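Local coordinates for protein purine nucleoside phosphorylase (Thermus thermophilus, PDB 1ODK) that probably catalyses the reversible phosphorolysis of purine nucleosides to free base and pentose 1-phosphate, working as an assembly of six copies of its chain, at residues B[17-22]-B[61-66]; B[88-93]-B[201-206]; B[153-158]-B[177-182]. One frame throughout, in Å; residues are numbered along the deposited sequence.

Contact 1: residues B[17-22]-B[61-66]; sequences VLLPGD and QTTGMG
Segments 17-22 and 61-66 run in broadly the same direction, 35° apart end to end, and three backbone N-H groups of the second segment donate in turn to carbonyls of the first. Gln-61 N meets Leu-18 O at 2.9 Å nearly along the C=O axis. Thr-63 N reaches Pro-20 O, and Gly-64 N lies on a lone pair of Gly-21 O at 3.2 Å. Leu-19 crosses Thr-63 at about a right angle, its CB 3.6 Å from Thr-63 CG2; its side chain also packs on Val-74 and Leu-77 of helix 67-79, so a branched apolar residue suits the place. Pro-20, which has no N-H to satisfy, lays CD 3.4 Å from Gln-61 O. The parallel strands 16-20 and 56-61 belong to the central sheet of the phosphorylase fold; in relatives the glycine-bearing turn after the first strand lines the phosphate pocket, and this one is consistent with that role. Gln-61 bends at chi2 (64°), curling NE2 back to Thr-62 O at 2.9 Å; Leu-46 O and Tyr-40 OH also hold its buried amide. Thr-63 OG1 sits between backbone N and carbonyl carbon (chi1 67°), donating to Gly-64 O at 2.8 Å. A water donates both to this hydroxyl and to Leu-19 O. Asp-22 points away from segment 61-66, and its OD1 caps Gly-24 N at the start of helix 23-33.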
loop_
_atom_site.group_PDB
_atom_site.type_symbol
_atom_site.label_atom_id
_atom_site.label_comp_id
_atom_site.label_asym_id
_atom_site.label_seq_id
_atom_site.Cartn_x
_atom_site.Cartn_y
_atom_site.Cartn_z
ATOM N N VAL B 17 2.431 -27.931 -23.636
ATOM C CA VAL B 17 1.002 -27.677 -23.480
ATOM C C VAL B 17 0.546 -26.291 -23.929
ATOM O O VAL B 17 1.223 -25.300 -23.661
ATOM C CB VAL B 17 0.604 -27.806 -21.985
ATOM C CG1 VAL B 17 -0.912 -27.844 -21.841
ATOM C CG2 VAL B 17 1.263 -29.033 -21.369
ATOM N N LEU B 18 -0.598 -26.225 -24.611
ATOM C CA LEU B 18 -1.167 -24.941 -25.015
ATOM C C LEU B 18 -2.259 -24.662 -23.980
ATOM O O LEU B 18 -2.967 -25.582 -23.560
ATOM C CB LEU B 18 -1.794 -24.996 -26.413
ATOM C CG LEU B 18 -0.898 -25.235 -27.636
ATOM C CD1 LEU B 18 -1.624 -24.726 -28.880
ATOM C CD2 LEU B 18 0.432 -24.525 -27.482
ATOM N N LEU B 19 -2.393 -23.400 -23.577
ATOM C CA LEU B 19 -3.372 -23.015 -22.570
ATOM C C LEU B 19 -4.437 -22.022 -23.028
ATOM O O LEU B 19 -4.315 -20.820 -22.783
ATOM C CB LEU B 19 -2.652 -22.416 -21.351
ATOM C CG LEU B 19 -1.650 -23.303 -20.606
ATOM C CD1 LEU B 19 -0.926 -22.497 -19.533
ATOM C CD2 LEU B 19 -2.382 -24.477 -19.981
ATOM N N PRO B 20 -5.487 -22.497 -23.715
ATOM C CA PRO B 20 -6.502 -21.522 -24.122
ATOM C C PRO B 20 -7.389 -21.277 -22.897
ATOM O O PRO B 20 -7.403 -22.093 -21.981
ATOM C CB PRO B 20 -7.241 -22.238 -25.250
ATOM C CG PRO B 20 -7.138 -23.693 -24.851
ATOM C CD PRO B 20 -5.715 -23.811 -24.345
ATOM N N GLY B 21 -8.108 -20.161 -22.858
ATOM C CA GLY B 21 -8.963 -19.909 -21.707
ATOM C C GLY B 21 -10.333 -20.549 -21.874
ATOM O O GLY B 21 -10.948 -21.026 -20.918
ATOM N N ASP B 22 -10.791 -20.575 -23.118
ATOM C CA ASP B 22 -12.100 -21.108 -23.493
ATOM C C ASP B 22 -12.081 -22.616 -23.820
ATOM O O ASP B 22 -11.354 -23.055 -24.708
ATOM C CB ASP B 22 -12.587 -20.293 -24.696
ATOM C CG ASP B 22 -13.911 -20.768 -25.249
ATOM O OD1 ASP B 22 -14.510 -21.725 -24.710
ATOM O OD2 ASP B 22 -14.355 -20.161 -26.244
ATOM N N GLN B 61 -4.884 -27.540 -22.687
ATOM C CA GLN B 61 -5.633 -27.466 -21.437
ATOM C C GLN B 61 -6.354 -26.147 -21.175
ATOM O O GLN B 61 -5.741 -25.085 -21.162
ATOM C CB GLN B 61 -4.686 -27.759 -20.267
ATOM C CG GLN B 61 -5.314 -27.620 -18.876
ATOM C CD GLN B 61 -6.429 -28.622 -18.638
ATOM O OE1 GLN B 61 -6.221 -29.827 -18.752
ATOM N NE2 GLN B 61 -7.619 -28.127 -18.298
ATOM N N THR B 62 -7.659 -26.243 -20.945
ATOM C CA THR B 62 -8.499 -25.085 -20.653
ATOM C C THR B 62 -8.072 -24.493 -19.311
ATOM O O THR B 62 -7.865 -25.234 -18.351
ATOM C CB THR B 62 -9.977 -25.511 -20.540
ATOM O OG1 THR B 62 -10.400 -26.096 -21.775
ATOM C CG2 THR B 62 -10.859 -24.320 -20.196
ATOM N N THR B 63 -7.948 -23.169 -19.236
ATOM C CA THR B 63 -7.549 -22.521 -17.983
ATOM C C THR B 63 -8.704 -21.807 -17.275
ATOM O O THR B 63 -8.645 -21.566 -16.071
ATOM C CB THR B 63 -6.483 -21.437 -18.205
ATOM O OG1 THR B 63 -7.065 -20.365 -18.954
ATOM C CG2 THR B 63 -5.276 -21.990 -18.960
ATOM N N GLY B 64 -9.747 -21.465 -18.021
ATOM C CA GLY B 64 -10.845 -20.718 -17.433
ATOM C C GLY B 64 -10.424 -19.256 -17.535
ATOM O O GLY B 64 -9.381 -18.963 -18.124
ATOM N N MET B 65 -11.204 -18.337 -16.976
ATOM C CA MET B 65 -10.863 -16.918 -17.045
ATOM C C MET B 65 -10.320 -16.403 -15.721
ATOM O O MET B 65 -10.840 -16.743 -14.656
ATOM C CB MET B 65 -12.098 -16.091 -17.417
ATOM C CG MET B 65 -12.808 -16.556 -18.678
ATOM S SD MET B 65 -14.271 -15.556 -19.009
ATOM C CE MET B 65 -15.429 -16.235 -17.860
ATOM N N GLY B 66 -9.281 -15.576 -15.795
ATOM C CA GLY B 66 -8.695 -14.998 -14.595
ATOM C C GLY B 66 -7.489 -15.743 -14.057
ATOM O O GLY B 66 -7.396 -16.963 -14.195
HETATM O O HOH W 1 -5.252 -19.054 -20.871
#

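Contact 2: residues B[88-93]-B[201-206]; sequences VGTAGA and AVSNRI
The flat amide of Asn-204 lies beside Gly-92, its OD1 3.8 Å from Gly-92 CA, and in the amide plane OD1 accepts the hydroxyl of Ser-203 at OG, 2.8 Å away. Strands 84-93 and 195-205 form a parallel pair in the central sheet of the alpha/beta phosphorylase fold: Thr-90, Ala-201 and Asn-204 project from one face, Ala-91, Val-202, Ala-93 and Arg-205 from the other. Between the pairings of Ala-91 with Val-202 and of Ala-93 with Arg-205 lies one residue on one strand but two on the other, so Ser-203 and Asn-204 make a beta bulge. The bulge turns Ser-203 toward segment 88-93, bringing its OG 3.6 Å from Thr-90 CB, and both residues meet Leu-217 of helix 214-233. On the opposite face the small Ala-93 leaves its CB in contact with Val-202 CG1 at 3.8 Å and beside Arg-205 CG. Lacking a side chain, Gly-92 lets Ile-206 fold its CD1 in to 3.7 Å from Gly-92 O. The backbone bonds run on through the bulge: Ser-203 N to Ala-91 O, Ala-93 N to Asn-204 O at 2.7 Å, and last Ile-206 N to Ala-93 O, almost straight at 174°.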
loop_
_atom_site.group_PDB
_atom_site.type_symbol
_atom_site.label_atom_id
_atom_site.label_comp_id
_atom_site.label_asym_id
_atom_site.label_seq_id
_atom_site.Cartn_x
_atom_site.Cartn_y
_atom_site.Cartn_z
ATOM N N VAL B 88 -2.614 -19.219 -25.068
ATOM C CA VAL B 88 -3.118 -18.734 -26.341
ATOM C C VAL B 88 -4.496 -18.199 -25.998
ATOM O O VAL B 88 -5.355 -18.932 -25.509
ATOM C CB VAL B 88 -3.233 -19.851 -27.411
ATOM C CG1 VAL B 88 -1.842 -20.268 -27.872
ATOM C CG2 VAL B 88 -3.997 -21.052 -26.857
ATOM N N GLY B 89 -4.701 -16.909 -26.218
ATOM C CA GLY B 89 -5.992 -16.343 -25.888
ATOM C C GLY B 89 -6.288 -15.060 -26.619
ATOM O O GLY B 89 -5.619 -14.714 -27.596
ATOM N N THR B 90 -7.302 -14.355 -26.132
ATOM C CA THR B 90 -7.728 -13.098 -26.719
ATOM C C THR B 90 -7.369 -11.941 -25.799
ATOM O O THR B 90 -7.121 -12.134 -24.607
ATOM C CB THR B 90 -9.238 -13.094 -26.942
ATOM O OG1 THR B 90 -9.888 -13.479 -25.726
ATOM C CG2 THR B 90 -9.613 -14.071 -28.051
ATOM N N ALA B 91 -7.342 -10.739 -26.359
ATOM C CA ALA B 91 -7.006 -9.555 -25.583
ATOM C C ALA B 91 -7.702 -8.326 -26.146
ATOM O O ALA B 91 -8.001 -8.260 -27.340
ATOM C CB ALA B 91 -5.493 -9.345 -25.576
ATOM N N GLY B 92 -7.968 -7.365 -25.266
ATOM C CA GLY B 92 -8.612 -6.131 -25.673
ATOM C C GLY B 92 -7.549 -5.071 -25.868
ATOM O O GLY B 92 -6.817 -4.737 -24.934
ATOM N N ALA B 93 -7.449 -4.551 -27.087
ATOM C CA ALA B 93 -6.449 -3.538 -27.399
ATOM C C ALA B 93 -6.609 -2.293 -26.533
ATOM O O ALA B 93 -7.719 -1.798 -26.337
ATOM C CB ALA B 93 -6.528 -3.160 -28.872
ATOM N N ALA B 201 -4.474 -12.887 -29.518
ATOM C CA ALA B 201 -5.106 -12.360 -30.716
ATOM C C ALA B 201 -6.038 -11.257 -30.218
ATOM O O ALA B 201 -6.844 -11.487 -29.318
ATOM C CB ALA B 201 -5.908 -13.452 -31.417
ATOM N N VAL B 202 -5.912 -10.057 -30.778
ATOM C CA VAL B 202 -6.770 -8.948 -30.378
ATOM C C VAL B 202 -8.206 -9.245 -30.815
ATOM O O VAL B 202 -8.471 -9.461 -31.996
ATOM C CB VAL B 202 -6.308 -7.621 -31.021
ATOM C CG1 VAL B 202 -7.254 -6.494 -30.633
ATOM C CG2 VAL B 202 -4.896 -7.299 -30.578
ATOM N N SER B 203 -9.127 -9.261 -29.858
ATOM C CA SER B 203 -10.525 -9.549 -30.157
ATOM C C SER B 203 -11.414 -8.313 -30.111
ATOM O O SER B 203 -12.586 -8.370 -30.486
ATOM C CB SER B 203 -11.065 -10.582 -29.171
ATOM O OG SER B 203 -10.957 -10.102 -27.842
ATOM N N ASN B 204 -10.858 -7.196 -29.653
ATOM C CA ASN B 204 -11.627 -5.964 -29.543
ATOM C C ASN B 204 -10.776 -4.859 -28.941
ATOM O O ASN B 204 -9.608 -5.063 -28.620
ATOM C CB ASN B 204 -12.826 -6.177 -28.620
ATOM C CG ASN B 204 -12.404 -6.515 -27.199
ATOM O OD1 ASN B 204 -11.891 -7.605 -26.933
ATOM N ND2 ASN B 204 -12.600 -5.574 -26.283
ATOM N N ARG B 205 -11.388 -3.690 -28.782
ATOM C CA ARG B 205 -10.739 -2.536 -28.175
ATOM C C ARG B 205 -11.472 -2.262 -26.869
ATOM O O ARG B 205 -12.696 -2.385 -26.803
ATOM C CB ARG B 205 -10.833 -1.322 -29.100
ATOM C CG ARG B 205 -9.863 -1.384 -30.266
ATOM C CD ARG B 205 -10.455 -0.779 -31.521
ATOM N NE ARG B 205 -9.508 -0.807 -32.631
ATOM C CZ ARG B 205 -9.863 -0.791 -33.910
ATOM N NH1 ARG B 205 -11.148 -0.754 -34.240
ATOM N NH2 ARG B 205 -8.935 -0.811 -34.860
ATOM N N ILE B 206 -10.727 -1.909 -25.827
ATOM C CA ILE B 206 -11.337 -1.631 -24.534
ATOM C C ILE B 206 -12.484 -0.645 -24.713
ATOM O O ILE B 206 -12.319 0.400 -25.340
ATOM C CB ILE B 206 -10.312 -1.042 -23.542
ATOM C CG1 ILE B 206 -9.154 -2.026 -23.349
ATOM C CG2 ILE B 206 -10.991 -0.734 -22.211
ATOM C CD1 ILE B 206 -9.583 -3.403 -22.893
#

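Contact 3: residues B[153-158]-B[177-182]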
loop_
_atom_site.group_PDB
_atom_site.type_symbol
_atom_site.label_atom_id
_atom_site.label_comp_id
_atom_site.label_asym_id
_atom_site.label_seq_id
_atom_site.Cartn_x
_atom_site.Cartn_y
_atom_site.Cartn_z
ATOM N N VAL B 153 1.548 -6.600 -22.075
ATOM C CA VAL B 153 0.109 -6.749 -21.958
ATOM C C VAL B 153 -0.080 -6.477 -20.473
ATOM O O VAL B 153 0.896 -6.402 -19.724
ATOM C CB VAL B 153 -0.408 -8.187 -22.293
ATOM C CG1 VAL B 153 -0.168 -8.501 -23.764
ATOM C CG2 VAL B 153 0.257 -9.226 -21.391
ATOM N N ALA B 154 -1.319 -6.292 -20.049
ATOM C CA ALA B 154 -1.597 -6.075 -18.639
ATOM C C ALA B 154 -2.603 -7.147 -18.251
ATOM O O ALA B 154 -3.620 -7.311 -18.927
ATOM C CB ALA B 154 -2.192 -4.676 -18.413
ATOM N N SER B 155 -2.299 -7.894 -17.193
ATOM C CA SER B 155 -3.194 -8.937 -16.703
ATOM C C SER B 155 -4.024 -8.322 -15.573
ATOM O O SER B 155 -3.486 -7.947 -14.526
ATOM C CB SER B 155 -2.389 -10.131 -16.169
ATOM O OG SER B 155 -1.546 -10.685 -17.168
ATOM N N GLU B 156 -5.331 -8.219 -15.784
ATOM C CA GLU B 156 -6.212 -7.621 -14.783
ATOM C C GLU B 156 -7.220 -8.613 -14.215
ATOM O O GLU B 156 -7.407 -9.704 -14.760
ATOM C CB GLU B 156 -6.964 -6.447 -15.404
ATOM C CG GLU B 156 -7.819 -6.863 -16.577
ATOM C CD GLU B 156 -8.634 -5.726 -17.133
ATOM O OE1 GLU B 156 -9.301 -5.931 -18.165
ATOM O OE2 GLU B 156 -8.609 -4.632 -16.532
ATOM N N ASP B 157 -7.875 -8.209 -13.128
ATOM C CA ASP B 157 -8.879 -9.027 -12.444
ATOM C C ASP B 157 -10.312 -8.611 -12.765
ATOM O O ASP B 157 -11.184 -9.463 -12.940
ATOM C CB ASP B 157 -8.697 -8.937 -10.922
ATOM C CG ASP B 157 -7.612 -9.856 -10.398
ATOM O OD1 ASP B 157 -7.220 -9.689 -9.224
ATOM O OD2 ASP B 157 -7.158 -10.747 -11.145
ATOM N N ALA B 158 -10.553 -7.303 -12.826
ATOM C CA ALA B 158 -11.897 -6.775 -13.081
ATOM C C ALA B 158 -12.141 -6.308 -14.515
ATOM O O ALA B 158 -12.007 -5.125 -14.834
ATOM C CB ALA B 158 -12.201 -5.637 -12.100
ATOM N N ALA B 177 -2.319 -4.257 -24.789
ATOM C CA ALA B 177 -3.670 -4.770 -24.612
ATOM C C ALA B 177 -3.834 -5.362 -23.218
ATOM O O ALA B 177 -2.855 -5.542 -22.491
ATOM C CB ALA B 177 -3.954 -5.841 -25.671
ATOM N N PHE B 178 -5.080 -5.663 -22.861
ATOM C CA PHE B 178 -5.410 -6.244 -21.568
ATOM C C PHE B 178 -5.943 -7.665 -21.714
ATOM O O PHE B 178 -6.715 -7.960 -22.620
ATOM C CB PHE B 178 -6.489 -5.419 -20.851
ATOM C CG PHE B 178 -6.014 -4.094 -20.346
ATOM C CD1 PHE B 178 -5.719 -3.062 -21.229
ATOM C CD2 PHE B 178 -5.853 -3.881 -18.981
ATOM C CE1 PHE B 178 -5.267 -1.829 -20.762
ATOM C CE2 PHE B 178 -5.403 -2.651 -18.500
ATOM C CZ PHE B 178 -5.109 -1.625 -19.395
ATOM N N GLU B 179 -5.518 -8.543 -20.814
ATOM C CA GLU B 179 -6.004 -9.916 -20.803
ATOM C C GLU B 179 -6.086 -10.294 -19.323
ATOM O O GLU B 179 -5.961 -9.412 -18.469
ATOM C CB GLU B 179 -5.097 -10.843 -21.628
ATOM C CG GLU B 179 -3.618 -10.712 -21.375
ATOM C CD GLU B 179 -3.184 -11.481 -20.158
ATOM O OE1 GLU B 179 -3.282 -12.725 -20.178
ATOM O OE2 GLU B 179 -2.750 -10.838 -19.185
ATOM N N MET B 180 -6.289 -11.562 -18.990
ATOM C CA MET B 180 -6.457 -11.896 -17.575
ATOM C C MET B 180 -5.749 -13.151 -17.074
ATOM O O MET B 180 -6.222 -13.782 -16.126
ATOM C CB MET B 180 -7.960 -12.030 -17.282
ATOM C CG MET B 180 -8.795 -10.804 -17.672
ATOM S SD MET B 180 -10.591 -11.090 -17.570
ATOM C CE MET B 180 -10.779 -11.255 -15.793
ATOM N N GLU B 181 -4.620 -13.516 -17.669
ATOM C CA GLU B 181 -3.954 -14.739 -17.232
ATOM C C GLU B 181 -2.428 -14.741 -17.252
ATOM O O GLU B 181 -1.791 -15.396 -16.424
ATOM C CB GLU B 181 -4.443 -15.916 -18.089
ATOM C CG GLU B 181 -5.915 -16.290 -17.915
ATOM C CD GLU B 181 -6.881 -15.406 -18.690
ATOM O OE1 GLU B 181 -8.100 -15.543 -18.456
ATOM O OE2 GLU B 181 -6.442 -14.587 -19.532
ATOM N N ALA B 182 -1.850 -14.012 -18.197
ATOM C CA ALA B 182 -0.403 -13.981 -18.382
ATOM C C ALA B 182 0.497 -13.773 -17.167
ATOM O O ALA B 182 1.448 -14.529 -16.967
ATOM C CB ALA B 182 -0.051 -12.954 -19.460
#
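Strands 152-156 and 175-179 are the parallel arms of a beta-alpha-beta unit joined through helix 164-171, and three backbone bonds tie them: Ala-154 N to Ala-177 O, Glu-179 N to Ala-154 O at 2.9 Å, and Glu-156 N to Glu-179 O. Apolar packing puts Ala-154 CB over a face of the Phe-178 ring, offset toward the rim, in a CH-pi contact 4.1 Å from the centroid. Met-180, long and flexible, passes along the backbone of Glu-156 and Asp-157, its CE 3.4 Å from Asp-157 O. Among charged groups, Glu-156 crosses Phe-178 with its carboxylate tilted 47° to the ring, its OE2 held by Thr-162 and by Gln-118 of a neighbouring subunit. In relatives the loop carrying this Met and Glu borders the nucleoside site; Glu-181, salt-bridged to Arg-87, is consistent with that. Glu-179, bent at chi2 (82°), is gripped at both oxygens. Its OE1 takes Ala-182 N at 2.8 Å on the syn lone pair and Glu-181 N from above the carboxylate plane, and Arg-87 adds a salt bridge; such donors would favour the ionised acid. OE2 receives Ser-155 OG, itself also bonded to Ser-183 N, on its syn side at a very short 2.4 Å.

How the contacts relate
The three contacts gather the C-terminal ends of several strands of one sheet. Contacts 1 and 2 have centres 15 Å apart and meet where strands 16-20 and 84-93 are neighbours, Val-88 N lying 3.3 Å from Leu-19 O in a probable hydrogen bond. Contact 3, whose centre is 10 Å from that of contact 2, borders the same strand 84-93 from strand 175-179, with Phe-178 N 2.9 Å from Gly-92 O. Contacts 1 and 3, about 14 Å apart, join through loops: Gly-66 N lies 2.9 Å from Glu-181 OE1. In relatives these strand ends frame the nucleoside and phosphate pocket, so together the contacts probably shape its walls here, beside a neighbouring subunit.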